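Local coordinates for protein Bd3459 (Bdellovibrio bacteriovorus, PDB 5CEC) that is a predatory endopeptidase, captured with its ankyrin-repeat immunity protein Bd3460, and probably acts as a serine-type D-Ala-D-Ala peptidase on cell-wall peptides, at residues 41-45 with 57-62; 364-368 with 379-383; 62-68 with 302-308; 349-354 with 406-411; 38-42 with 394-398. The protein carries 1 engineered substitution. One frame throughout, in Å; residues are numbered along the deposited sequence.

How the contacts relate
Four of the five contacts report on one antiparallel sheet, in which strands 57-58, 40-48, 376-385 and 364-373 lie side by side. Contact 1 is its edge hairpin and contact 2 its inner hairpin, their centres about 10 Å apart. Contact 3 lies about 10 Å from both, pairing strands 65-67 and 304-306, and the disulfide Cys45-Cys307 ties it to contact 1. Contacts 4 and 5, centres about 19 Å apart, share helix 394-411. Along the chain, contact 5 opens first and spans contacts 1, 3 and 2, which close in that order, while contact 4 crosses it. An early part (38-68) and a late part (302-411) thus build one transpeptidase-like domain.

Contact 1. Residues 41-45 with 57-62; sequences LNSMC and QGDDNK
A hairpin can be closed by a side chain where its backbones part, as in residues 41-45 with 57-62. Cys45 and Gly58 form an antiparallel non-hydrogen-bonded pair, CA to CA 4.0 Å; just past Gly58, segment 57-62 leaves the strand in a type I turn from Asp59 to Lys62. Asp59, with chi1 p (58°), swings its carboxylate back to the first strand. Asp59 OD1 accepts from Ser43 OG at 2.8 Å, Ser43 being t, and Asp59 OD2 accepts from Met44 N at 2.9 Å. A weak bond, Asp59 N to Met44 O at 3.4 Å, runs the other way. Asp59 OD1 also takes Asn61 N at 2.9 Å, an Asx turn. This is the edge hairpin of the antiparallel sheet, strand 40-48 pairing on its other side with strand 376-385, where Asn42 and Ser43 both face Leu383 in a classic beta bulge. Gly58 has phi 163° and psi -173°, and a CB there would clash with Met44 O and Cys45 CB. Cys45, chi1 p, directs SG to the disulfide with Cys307. Lys62 (p, t, t, m) folds back so that NZ donates to Gly58 O at 3.3 Å and Asp59 O at 3.2 Å. Met44 is t throughout. Water 1 donates to Asn42 O at 3.0 Å and weakly to Asn61 OD1 at 3.4 Å; Asn61, m, gives ND2 to Asp64.

Contact 2. Residues 364-368 with 379-383; sequences AKTLM and YFAVL
Two neighbouring strands of a hairpin, 364-368 and 379-383, run antiparallel at 177° with their axes 4.7 Å apart. The register pairs Thr366 with Leu383 (CA to CA 4.8 Å), Leu367 with Val382 (5.3 Å) and Met368 with Ala381 (4.1 Å). The middle pair is the hydrogen-bonded one: Leu367 N donates to Val382 O at 3.0 Å and Val382 N to Leu367 O at 2.8 Å. The flanking non-hydrogen-bonded pairs bring CA-H...O contacts, with Thr366 CA 3.3 Å from Val382 O and Met368 CA 3.3 Å from Phe380 O.

Side chains alternate between faces. Leu367 (t, p) and Val382 (t) lie on the face covered by helix 394-411, and Phe380, chi1 p, turns its ring to the same side, its edge meeting Leu367 CD2 at CE1, 3.7 Å away. Thr366 (p), Met368 (p, t, m), Ala381 and Leu383 (m, t) occupy the face toward helix 307-322 and Ile71. There Met368 CB lies 3.9 Å from Ala381 CB, and Thr366 CG2 3.8 Å from Leu383 CD2. Thr366 OG1 bonds Leu68 O, while Lys365 NZ bonds Ser360 OG and Gly359 O.

Such a sheet, layered between helices, is characteristic of the penicillin-binding protein and beta-lactamase fold. Hydrogen bonds across the pair are backbone only; the side chains that meet across it do so through apolar atoms, while Thr366 and Lys365 take polar partners elsewhere.

Contact 3. Residues 62-68 with 302-308; sequences KDDKFPL and YNEATCE
In a short antiparallel pairing the backbone groups beyond the ladder need other partners, as residues 62-68 and 302-308 demonstrate. Strand 65-67 crosses strand 304-306 at 135°, with axes 4.1 Å apart. Phe66 and Ala305 make the hydrogen-bonded pair: Phe66 N to Ala305 O at 3.0 Å, Ala305 N to Phe66 O at 3.1 Å. Beyond it, Leu68 N donates to Asn303 O at 3.1 Å. At the other end Glu308 N, in helix 307-322, donates to Lys62 O at 3.0 Å, and water 2 links Asp64 O (2.7 Å) with Cys307 N (2.8 Å). Thr306 is the N-cap, chi1 p, its OG1 bonded to Met309 N. Lys65 NZ bonds Thr281 O and forms a salt bridge with Glu285. The Asn303 side chain bonds His287 N, Asn288 O and Ser72 OG. Leu68 CD1 packs 3.8 Å from Ala305 CB. Leu68 lies two residues before Ser70, which with Lys73 fits the SxxK pattern of this clan: a small sheet leading into the probable active-site helix.

Contact 4. Residues 349-354 with 406-411; sequences VMAGST and VSQLIN
A short loop can seat itself on a helix without a direct hydrogen bond, as residues 349-354 and 406-411 illustrate. The first segment ends a 3-10 turn at Val349 and Met350 and then bends through Gly352, whose phi is 76°, into the strand that begins at Thr354. The second is the last part of helix 394-411. The backbones come closest at Val349 and Ser407, 6.0 Å between CA atoms.

Val349, chi1 m, is the main bump: its CG2 enters the hollow between Ser407 and Ile410, one turn apart, lying 3.6 Å from Ser407 CB and 3.9 Å from Ile410 CD1. In return Ile410 (m, t) pushes CD1 into the concave side of the loop, where it meets Met350 CG at 4.1 Å, Ser353 OG at 3.9 Å and Thr354 OG1 at 3.8 Å. Met350 (m, t, m) sets SD 3.9 Å from Val406 CG1. The loop holds its own curve, Ser353 OG donating to Val349 O at 2.8 Å. Water 4 accepts from Met350 N at 2.9 Å and donates to Ser407 OG at 2.6 Å; Ser407 OG also bonds Lys403 O in its own helix.

Asn411 ND2 bonds Arg173 O of the Bd3460 chain, and Val349 packs on Gly175 of that chain. Helix and loop thus form a largely apolar seam with a bridging water, covering the sheet near Phe380 and Val371, at the surface where the ankyrin-repeat immunity protein docks.

Contact 5. Residues 38-42 with 394-398; sequences MVYLN and DWGVA. Engineered in segment 38-42: Met38 (natural residue Lys).
The start of the modelled chain is fastened by one charged side chain and one apolar plug where the first turn of helix 394-411 receives residues 38-42. The incoming chain is extended at Val39 (phi -107°, psi 129°) and enters strand 40-48 at Tyr40; its nearest approach is Val39 to Ala398, CA to CA 6.1 Å.

Asp394 begins the helical turn. With chi1 m (-80°) and chi2 7°, it offers OD2 to Met38 N at 2.8 Å, while water 5 donates to Asp394 OD1 at 2.7 Å and accepts from Met38 N at 3.2 Å. Met38, the first modelled residue, is an engineered substitution for lysine; its side chain points away. Asp394 is itself held by Ser391 OG and by Asp387 N, and Asp387 also accepts from Met38 N. The backbone O of Asp394 lies 3.6 Å from Val39 CG2 and accepts from Ala398 N at 2.9 Å, closing the turn. Trp395 faces away, stacking its ring with Tyr388. Val397 (t) turns toward the incoming chain and puts CG1 3.9 Å from Val39 CG2; it also packs on Ala127 of the Bd3460 chain. Ala398 completes the pocket, its CB 3.8 Å from Val39 CG1, so that Val39, chi1 t, sits between Asp394, Val397 and Ala398.

This joins the start of strand 40-48 to the start of helix 394-411, which covers one face of the antiparallel sheet in the helix-sheet-helix layering of the penicillin-binding protein and beta-lactamase fold.

Contact 1. Residues 41-45 with 57-62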
# COMPACT_ATOMS: atom_id res chain seq x y z
N LEU A 41 15.24 16.55 2.05
CA LEU A 41 15.24 15.94 0.74
C LEU A 41 16.57 15.26 0.45
O LEU A 41 17.63 15.83 0.65
CB LEU A 41 14.97 17.00 -0.31
CG LEU A 41 14.84 16.51 -1.75
CD1 LEU A 41 13.66 15.56 -1.97
CD2 LEU A 41 14.75 17.72 -2.67
N ASN A 42 16.51 14.02 -0.04
CA ASN A 42 17.68 13.39 -0.66
C ASN A 42 17.75 13.82 -2.12
O ASN A 42 18.72 14.41 -2.55
CB ASN A 42 17.61 11.87 -0.55
CG ASN A 42 17.98 11.36 0.82
OD1 ASN A 42 18.75 12.01 1.53
ND2 ASN A 42 17.41 10.20 1.22
N SER A 43 16.70 13.53 -2.89
CA SER A 43 16.61 13.98 -4.27
C SER A 43 15.20 13.97 -4.81
O SER A 43 14.42 13.10 -4.45
CB SER A 43 17.50 13.11 -5.18
OG SER A 43 17.57 13.60 -6.50
N MET A 44 14.91 14.91 -5.71
CA MET A 44 13.70 14.90 -6.52
C MET A 44 14.06 15.12 -7.95
O MET A 44 14.90 15.97 -8.29
CB MET A 44 12.70 15.99 -6.06
CG MET A 44 11.43 16.04 -6.88
SD MET A 44 10.21 17.15 -6.17
CE MET A 44 8.84 16.89 -7.29
N CYS A 45 13.37 14.40 -8.80
CA CYS A 45 13.59 14.53 -10.24
C CYS A 45 12.24 14.35 -10.97
O CYS A 45 11.27 13.83 -10.42
CB CYS A 45 14.74 13.56 -10.75
SG CYS A 45 14.40 11.83 -10.32
N GLN A 57 15.17 15.99 -15.39
CA GLN A 57 15.33 17.25 -14.67
C GLN A 57 15.37 16.93 -13.18
O GLN A 57 14.59 16.13 -12.70
CB GLN A 57 14.13 18.17 -14.93
CG GLN A 57 13.84 18.42 -16.41
CD GLN A 57 15.05 18.92 -17.14
OE1 GLN A 57 15.72 19.83 -16.66
NE2 GLN A 57 15.35 18.32 -18.29
N GLY A 58 16.23 17.61 -12.43
CA GLY A 58 16.20 17.49 -10.98
C GLY A 58 17.49 17.99 -10.42
O GLY A 58 18.32 18.52 -11.15
N ASP A 59 17.65 17.79 -9.11
CA ASP A 59 18.81 18.29 -8.39
C ASP A 59 20.12 17.50 -8.64
O ASP A 59 20.12 16.49 -9.32
CB ASP A 59 18.49 18.38 -6.88
CG ASP A 59 18.07 17.06 -6.29
OD1 ASP A 59 18.86 16.09 -6.39
OD2 ASP A 59 16.93 17.00 -5.71
N ASP A 60 21.23 17.98 -8.08
CA ASP A 60 22.55 17.33 -8.26
C ASP A 60 22.70 15.98 -7.61
O ASP A 60 23.67 15.28 -7.92
CB ASP A 60 23.70 18.19 -7.76
CG ASP A 60 23.96 19.36 -8.64
OD1 ASP A 60 23.39 19.50 -9.75
OD2 ASP A 60 24.79 20.14 -8.18
N ASN A 61 21.73 15.59 -6.76
CA ASN A 61 21.77 14.28 -6.17
C ASN A 61 20.95 13.29 -6.92
O ASN A 61 20.81 12.18 -6.46
CB ASN A 61 21.40 14.37 -4.70
CG ASN A 61 22.34 15.27 -3.98
OD1 ASN A 61 22.04 16.44 -3.78
ND2 ASN A 61 23.57 14.80 -3.77
N LYS A 62 20.47 13.65 -8.13
CA LYS A 62 19.59 12.73 -8.88
C LYS A 62 20.28 11.45 -9.37
O LYS A 62 19.61 10.49 -9.76
CB LYS A 62 18.89 13.45 -10.04
CG LYS A 62 19.79 13.95 -11.17
CD LYS A 62 18.96 14.79 -12.15
CE LYS A 62 19.80 15.54 -13.14
NZ LYS A 62 20.60 16.61 -12.47
O HOH W 1 18.84 17.32 -3.05

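Contact 2. Residues 364-368 with 379-383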
# COMPACT_ATOMS: atom_id res chain seq x y z
N ALA A 364 13.91 6.59 5.19
CA ALA A 364 13.37 7.21 3.97
C ALA A 364 11.87 7.24 3.91
O ALA A 364 11.20 6.33 4.37
CB ALA A 364 13.88 6.51 2.70
N LYS A 365 11.36 8.30 3.28
CA LYS A 365 9.96 8.40 2.87
C LYS A 365 10.02 8.75 1.39
O LYS A 365 10.75 9.67 1.00
CB LYS A 365 9.21 9.48 3.66
CG LYS A 365 7.70 9.39 3.52
CD LYS A 365 7.13 8.33 4.48
CE LYS A 365 5.62 8.15 4.33
NZ LYS A 365 5.36 7.43 3.05
N THR A 366 9.30 7.98 0.57
CA THR A 366 9.47 8.13 -0.86
C THR A 366 8.12 8.11 -1.58
O THR A 366 7.10 7.62 -1.07
CB THR A 366 10.37 7.00 -1.37
OG1 THR A 366 9.75 5.74 -1.12
CG2 THR A 366 11.74 7.04 -0.74
N LEU A 367 8.13 8.60 -2.81
CA LEU A 367 6.96 8.61 -3.71
C LEU A 367 7.46 8.66 -5.13
O LEU A 367 8.37 9.45 -5.42
CB LEU A 367 6.05 9.81 -3.43
CG LEU A 367 4.66 9.76 -4.00
CD1 LEU A 367 3.79 8.76 -3.26
CD2 LEU A 367 4.03 11.12 -3.98
N MET A 368 6.84 7.91 -6.03
CA MET A 368 7.14 8.04 -7.45
C MET A 368 5.88 7.76 -8.25
O MET A 368 5.00 7.00 -7.82
CB MET A 368 8.29 7.14 -7.88
CG MET A 368 7.98 5.67 -7.94
SD MET A 368 9.39 4.58 -8.27
CE MET A 368 9.48 4.73 -10.03
N TYR A 379 6.48 12.31 -15.34
CA TYR A 379 7.00 11.36 -14.35
C TYR A 379 7.75 12.08 -13.24
O TYR A 379 8.40 13.11 -13.48
CB TYR A 379 8.00 10.38 -15.00
CG TYR A 379 7.45 9.64 -16.20
CD1 TYR A 379 6.28 8.89 -16.09
CD2 TYR A 379 8.08 9.69 -17.45
CE1 TYR A 379 5.76 8.21 -17.18
CE2 TYR A 379 7.57 9.01 -18.53
CZ TYR A 379 6.40 8.29 -18.41
OH TYR A 379 5.87 7.64 -19.50
N PHE A 380 7.65 11.58 -12.02
CA PHE A 380 8.38 12.17 -10.91
C PHE A 380 8.83 11.11 -9.94
O PHE A 380 8.27 10.02 -9.87
CB PHE A 380 7.48 13.19 -10.17
CG PHE A 380 6.40 12.56 -9.33
CD1 PHE A 380 6.67 12.19 -8.03
CD2 PHE A 380 5.15 12.27 -9.87
CE1 PHE A 380 5.70 11.55 -7.28
CE2 PHE A 380 4.20 11.62 -9.12
CZ PHE A 380 4.48 11.27 -7.83
N ALA A 381 9.84 11.47 -9.15
CA ALA A 381 10.24 10.69 -7.98
C ALA A 381 10.78 11.62 -6.93
O ALA A 381 11.52 12.57 -7.23
CB ALA A 381 11.24 9.61 -8.32
N VAL A 382 10.35 11.38 -5.69
CA VAL A 382 10.80 12.17 -4.53
C VAL A 382 11.35 11.22 -3.48
O VAL A 382 10.63 10.32 -3.03
CB VAL A 382 9.65 13.00 -3.89
CG1 VAL A 382 10.21 13.97 -2.86
CG2 VAL A 382 8.84 13.74 -4.94
N LEU A 383 12.62 11.43 -3.12
CA LEU A 383 13.32 10.58 -2.18
C LEU A 383 13.66 11.45 -0.98
O LEU A 383 14.52 12.32 -1.09
CB LEU A 383 14.56 9.95 -2.79
CG LEU A 383 14.35 9.22 -4.11
CD1 LEU A 383 15.68 8.71 -4.64
CD2 LEU A 383 13.37 8.09 -4.00

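Contact 3. Residues 62-68 with 302-308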
# COMPACT_ATOMS: atom_id res chain seq x y z
N LYS A 62 20.47 13.65 -8.13
CA LYS A 62 19.59 12.73 -8.88
C LYS A 62 20.28 11.45 -9.37
O LYS A 62 19.61 10.49 -9.76
CB LYS A 62 18.89 13.45 -10.04
CG LYS A 62 19.79 13.95 -11.17
CD LYS A 62 18.96 14.79 -12.15
CE LYS A 62 19.80 15.54 -13.14
NZ LYS A 62 20.60 16.61 -12.47
N ASP A 63 21.62 11.46 -9.38
CA ASP A 63 22.41 10.29 -9.76
C ASP A 63 23.10 9.59 -8.57
O ASP A 63 24.04 8.77 -8.76
CB ASP A 63 23.44 10.69 -10.84
CG ASP A 63 24.40 11.79 -10.36
OD1 ASP A 63 24.02 12.59 -9.46
OD2 ASP A 63 25.53 11.86 -10.90
N ASP A 64 22.63 9.87 -7.34
CA ASP A 64 23.15 9.22 -6.13
C ASP A 64 22.14 8.19 -5.61
O ASP A 64 20.91 8.42 -5.66
CB ASP A 64 23.36 10.27 -5.03
CG ASP A 64 24.42 11.28 -5.38
OD1 ASP A 64 25.26 10.97 -6.22
OD2 ASP A 64 24.41 12.36 -4.79
N LYS A 65 22.64 7.05 -5.11
CA LYS A 65 21.73 6.02 -4.59
C LYS A 65 21.18 6.39 -3.22
O LYS A 65 21.94 6.83 -2.36
CB LYS A 65 22.37 4.63 -4.47
CG LYS A 65 22.73 4.00 -5.81
CD LYS A 65 23.09 2.52 -5.63
CE LYS A 65 24.42 2.30 -4.96
NZ LYS A 65 24.68 0.87 -4.60
N PHE A 66 19.86 6.18 -3.02
CA PHE A 66 19.20 6.35 -1.72
C PHE A 66 18.25 5.19 -1.47
O PHE A 66 17.82 4.52 -2.42
CB PHE A 66 18.42 7.66 -1.65
CG PHE A 66 19.27 8.87 -1.80
CD1 PHE A 66 20.13 9.24 -0.76
CD2 PHE A 66 19.29 9.60 -2.98
CE1 PHE A 66 20.92 10.35 -0.87
CE2 PHE A 66 20.08 10.71 -3.09
CZ PHE A 66 20.91 11.08 -2.05
N PRO A 67 17.90 4.95 -0.20
CA PRO A 67 16.89 3.93 0.09
C PRO A 67 15.55 4.24 -0.57
O PRO A 67 15.10 5.38 -0.53
CB PRO A 67 16.77 3.96 1.60
CG PRO A 67 18.03 4.57 2.10
CD PRO A 67 18.43 5.56 1.04
N LEU A 68 14.97 3.23 -1.19
CA LEU A 68 13.72 3.39 -1.92
C LEU A 68 12.48 3.06 -1.11
O LEU A 68 11.37 3.51 -1.45
CB LEU A 68 13.73 2.47 -3.14
CG LEU A 68 14.87 2.65 -4.14
CD1 LEU A 68 14.69 1.69 -5.30
CD2 LEU A 68 14.88 4.09 -4.64
N TYR A 302 18.91 -2.19 2.59
CA TYR A 302 17.71 -1.70 1.87
C TYR A 302 18.02 -1.67 0.38
O TYR A 302 19.15 -1.33 -0.03
CB TYR A 302 17.33 -0.28 2.32
CG TYR A 302 16.82 -0.19 3.74
CD1 TYR A 302 15.54 -0.58 4.05
CD2 TYR A 302 17.65 0.21 4.78
CE1 TYR A 302 15.04 -0.50 5.34
CE2 TYR A 302 17.19 0.25 6.10
CZ TYR A 302 15.88 -0.11 6.37
OH TYR A 302 15.42 -0.08 7.68
N ASN A 303 17.02 -1.94 -0.45
CA ASN A 303 17.15 -1.65 -1.86
C ASN A 303 17.44 -0.15 -2.00
O ASN A 303 16.80 0.68 -1.35
CB ASN A 303 15.84 -1.92 -2.59
CG ASN A 303 15.48 -3.39 -2.69
OD1 ASN A 303 16.26 -4.29 -2.43
ND2 ASN A 303 14.23 -3.63 -3.07
N GLU A 304 18.39 0.17 -2.87
CA GLU A 304 18.72 1.56 -3.16
C GLU A 304 18.81 1.77 -4.65
O GLU A 304 19.19 0.86 -5.39
CB GLU A 304 20.04 1.99 -2.51
CG GLU A 304 20.06 1.86 -0.99
CD GLU A 304 21.19 2.64 -0.36
OE1 GLU A 304 22.08 3.07 -1.09
OE2 GLU A 304 21.24 2.75 0.87
N ALA A 305 18.47 2.98 -5.08
CA ALA A 305 18.69 3.37 -6.47
C ALA A 305 18.71 4.87 -6.58
O ALA A 305 18.38 5.60 -5.61
CB ALA A 305 17.60 2.82 -7.39
N THR A 306 19.09 5.36 -7.75
CA THR A 306 19.07 6.78 -8.01
C THR A 306 17.67 7.25 -8.38
O THR A 306 16.86 6.50 -8.91
CB THR A 306 20.07 7.17 -9.11
OG1 THR A 306 19.58 6.69 -10.37
CG2 THR A 306 21.49 6.62 -8.85
N CYS A 307 17.44 8.54 -8.17
CA CYS A 307 16.19 9.18 -8.56
C CYS A 307 16.04 9.07 -10.11
O CYS A 307 14.96 8.76 -10.61
CB CYS A 307 16.18 10.62 -8.08
SG CYS A 307 14.57 11.40 -8.13
N GLU A 308 17.14 9.29 -10.86
CA GLU A 308 17.11 9.12 -12.31
C GLU A 308 16.65 7.73 -12.72
O GLU A 308 15.83 7.57 -13.64
CB GLU A 308 18.48 9.39 -12.96
CG GLU A 308 18.83 10.86 -13.04
CD GLU A 308 20.06 11.15 -13.89
OE1 GLU A 308 20.70 10.20 -14.41
OE2 GLU A 308 20.38 12.34 -14.06
O HOH W 2 18.95 10.13 -6.35
O HOH W 3 23.06 0.34 -2.26

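Contact 4. Residues 349-354 with 406-411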
# COMPACT_ATOMS: atom_id res chain seq x y z
N VAL A 349 -4.37 19.13 -5.42
CA VAL A 349 -4.23 18.98 -6.87
C VAL A 349 -3.85 17.56 -7.31
O VAL A 349 -4.02 17.23 -8.48
CB VAL A 349 -3.24 19.99 -7.45
CG1 VAL A 349 -3.80 21.39 -7.30
CG2 VAL A 349 -1.84 19.87 -6.87
N MET A 350 -3.34 16.73 -6.41
CA MET A 350 -3.05 15.35 -6.77
C MET A 350 -4.27 14.48 -6.99
O MET A 350 -4.19 13.47 -7.68
CB MET A 350 -2.18 14.67 -5.71
CG MET A 350 -0.75 15.19 -5.67
SD MET A 350 0.28 14.50 -4.38
CE MET A 350 -0.52 15.10 -2.89
N ALA A 351 -5.37 14.80 -6.31
CA ALA A 351 -6.55 13.95 -6.36
C ALA A 351 -7.00 13.80 -7.80
O ALA A 351 -7.27 14.76 -8.47
CB ALA A 351 -7.64 14.53 -5.48
N GLY A 352 -7.11 12.55 -8.24
CA GLY A 352 -7.59 12.22 -9.57
C GLY A 352 -6.62 12.44 -10.71
O GLY A 352 -6.94 12.11 -11.85
N SER A 353 -5.48 13.09 -10.43
CA SER A 353 -4.49 13.42 -11.47
C SER A 353 -3.22 12.59 -11.37
O SER A 353 -2.44 12.56 -12.31
CB SER A 353 -4.07 14.88 -11.34
OG SER A 353 -3.34 15.10 -10.14
N THR A 354 -2.98 11.98 -10.22
CA THR A 354 -1.67 11.45 -9.85
C THR A 354 -1.77 9.95 -9.65
O THR A 354 -2.64 9.48 -8.93
CB THR A 354 -1.18 12.16 -8.60
OG1 THR A 354 -1.08 13.55 -8.91
CG2 THR A 354 0.17 11.66 -8.15
N VAL A 406 5.13 17.57 -4.88
CA VAL A 406 4.43 17.09 -6.07
C VAL A 406 3.34 18.09 -6.49
O VAL A 406 3.16 18.35 -7.68
CB VAL A 406 3.86 15.67 -5.85
CG1 VAL A 406 3.06 15.21 -7.07
CG2 VAL A 406 5.01 14.73 -5.54
N SER A 407 2.66 18.69 -5.51
CA SER A 407 1.63 19.67 -5.83
C SER A 407 2.24 20.88 -6.53
O SER A 407 1.68 21.43 -7.49
CB SER A 407 0.90 20.10 -4.56
OG SER A 407 0.25 19.01 -3.98
N GLN A 408 3.43 21.30 -6.08
CA GLN A 408 4.15 22.42 -6.70
C GLN A 408 4.47 22.08 -8.16
O GLN A 408 4.30 22.94 -9.04
CB GLN A 408 5.43 22.74 -5.92
CG GLN A 408 6.18 23.97 -6.39
CD GLN A 408 5.36 25.25 -6.28
OE1 GLN A 408 4.65 25.48 -5.31
NE2 GLN A 408 5.45 26.09 -7.29
N LEU A 409 4.94 20.85 -8.40
CA LEU A 409 5.22 20.41 -9.76
C LEU A 409 3.98 20.50 -10.67
O LEU A 409 4.05 20.96 -11.83
CB LEU A 409 5.82 18.99 -9.76
CG LEU A 409 6.09 18.36 -11.13
CD1 LEU A 409 7.15 19.14 -11.90
CD2 LEU A 409 6.53 16.92 -10.95
N ILE A 410 2.85 20.10 -10.13
CA ILE A 410 1.59 20.22 -10.86
C ILE A 410 1.22 21.69 -11.14
O ILE A 410 0.84 22.03 -12.27
CB ILE A 410 0.44 19.48 -10.09
CG1 ILE A 410 0.66 17.97 -10.15
CG2 ILE A 410 -0.91 19.83 -10.71
CD1 ILE A 410 -0.19 17.21 -9.17
N ASN A 411 1.36 22.55 -10.12
CA ASN A 411 1.08 23.99 -10.22
C ASN A 411 1.87 24.59 -11.38
O ASN A 411 1.34 25.40 -12.16
CB ASN A 411 1.54 24.78 -8.95
CG ASN A 411 0.65 24.57 -7.73
OD1 ASN A 411 -0.48 24.07 -7.80
ND2 ASN A 411 1.20 24.99 -6.54
O HOH W 4 -2.08 17.76 -4.04

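Contact 5. Residues 38-42 with 394-398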
# COMPACT_ATOMS: atom_id res chain seq x y z
N MET A 38 15.24 13.51 11.53
CA MET A 38 15.22 14.83 10.85
C MET A 38 14.80 14.58 9.45
O MET A 38 15.22 13.59 8.86
CB MET A 38 16.61 15.49 10.83
CG MET A 38 16.61 16.83 10.10
SD MET A 38 18.14 17.73 10.14
CE MET A 38 18.00 18.64 11.70
N VAL A 39 14.00 15.48 8.92
CA VAL A 39 13.51 15.31 7.57
C VAL A 39 14.20 16.30 6.65
O VAL A 39 14.25 17.49 6.95
CB VAL A 39 11.99 15.50 7.54
CG1 VAL A 39 11.44 15.49 6.13
CG2 VAL A 39 11.35 14.44 8.44
N TYR A 40 14.75 15.78 5.54
CA TYR A 40 15.20 16.63 4.44
C TYR A 40 15.19 15.84 3.17
O TYR A 40 15.12 14.62 3.19
CB TYR A 40 16.58 17.27 4.65
CG TYR A 40 17.62 16.33 5.14
CD1 TYR A 40 18.30 15.43 4.27
CD2 TYR A 40 17.95 16.33 6.48
CE1 TYR A 40 19.28 14.57 4.78
CE2 TYR A 40 18.91 15.48 6.96
CZ TYR A 40 19.56 14.60 6.14
OH TYR A 40 20.48 13.75 6.69
N LEU A 41 15.24 16.55 2.05
CA LEU A 41 15.24 15.94 0.74
C LEU A 41 16.57 15.26 0.45
O LEU A 41 17.63 15.83 0.65
CB LEU A 41 14.97 17.00 -0.31
CG LEU A 41 14.84 16.51 -1.75
CD1 LEU A 41 13.66 15.56 -1.97
CD2 LEU A 41 14.75 17.72 -2.67
N ASN A 42 16.51 14.02 -0.04
CA ASN A 42 17.68 13.39 -0.66
C ASN A 42 17.75 13.82 -2.12
O ASN A 42 18.72 14.41 -2.55
CB ASN A 42 17.61 11.87 -0.55
CG ASN A 42 17.98 11.36 0.82
OD1 ASN A 42 18.75 12.01 1.53
ND2 ASN A 42 17.41 10.20 1.22
N ASP A 394 8.65 11.57 12.04
CA ASP A 394 9.28 11.96 10.76
C ASP A 394 8.51 11.48 9.54
O ASP A 394 8.52 12.19 8.56
CB ASP A 394 10.72 11.44 10.66
CG ASP A 394 11.74 12.26 11.41
OD1 ASP A 394 11.37 13.21 12.15
OD2 ASP A 394 12.95 11.96 11.21
N TRP A 395 7.90 10.30 9.57
CA TRP A 395 7.18 9.84 8.38
C TRP A 395 6.04 10.79 8.02
O TRP A 395 5.92 11.16 6.85
CB TRP A 395 6.66 8.41 8.55
CG TRP A 395 7.68 7.34 8.40
CD1 TRP A 395 9.02 7.47 8.09
CD2 TRP A 395 7.44 5.94 8.54
NE1 TRP A 395 9.60 6.25 8.03
CE2 TRP A 395 8.67 5.29 8.31
CE3 TRP A 395 6.32 5.17 8.81
CZ2 TRP A 395 8.80 3.93 8.37
CZ3 TRP A 395 6.45 3.80 8.84
CH2 TRP A 395 7.69 3.20 8.64
N GLY A 396 5.26 11.20 9.00
CA GLY A 396 4.18 12.11 8.70
C GLY A 396 4.65 13.48 8.24
O GLY A 396 4.08 14.08 7.35
N VAL A 397 5.74 13.96 8.81
CA VAL A 397 6.31 15.23 8.39
C VAL A 397 6.78 15.12 6.93
O VAL A 397 6.46 15.95 6.07
CB VAL A 397 7.50 15.64 9.30
CG1 VAL A 397 8.24 16.84 8.74
CG2 VAL A 397 6.98 15.96 10.71
N ALA A 398 7.56 14.08 6.64
CA ALA A 398 8.06 13.89 5.26
C ALA A 398 6.92 13.70 4.28
O ALA A 398 7.01 14.19 3.15
CB ALA A 398 9.00 12.70 5.23
O HOH W 5 13.14 14.72 13.60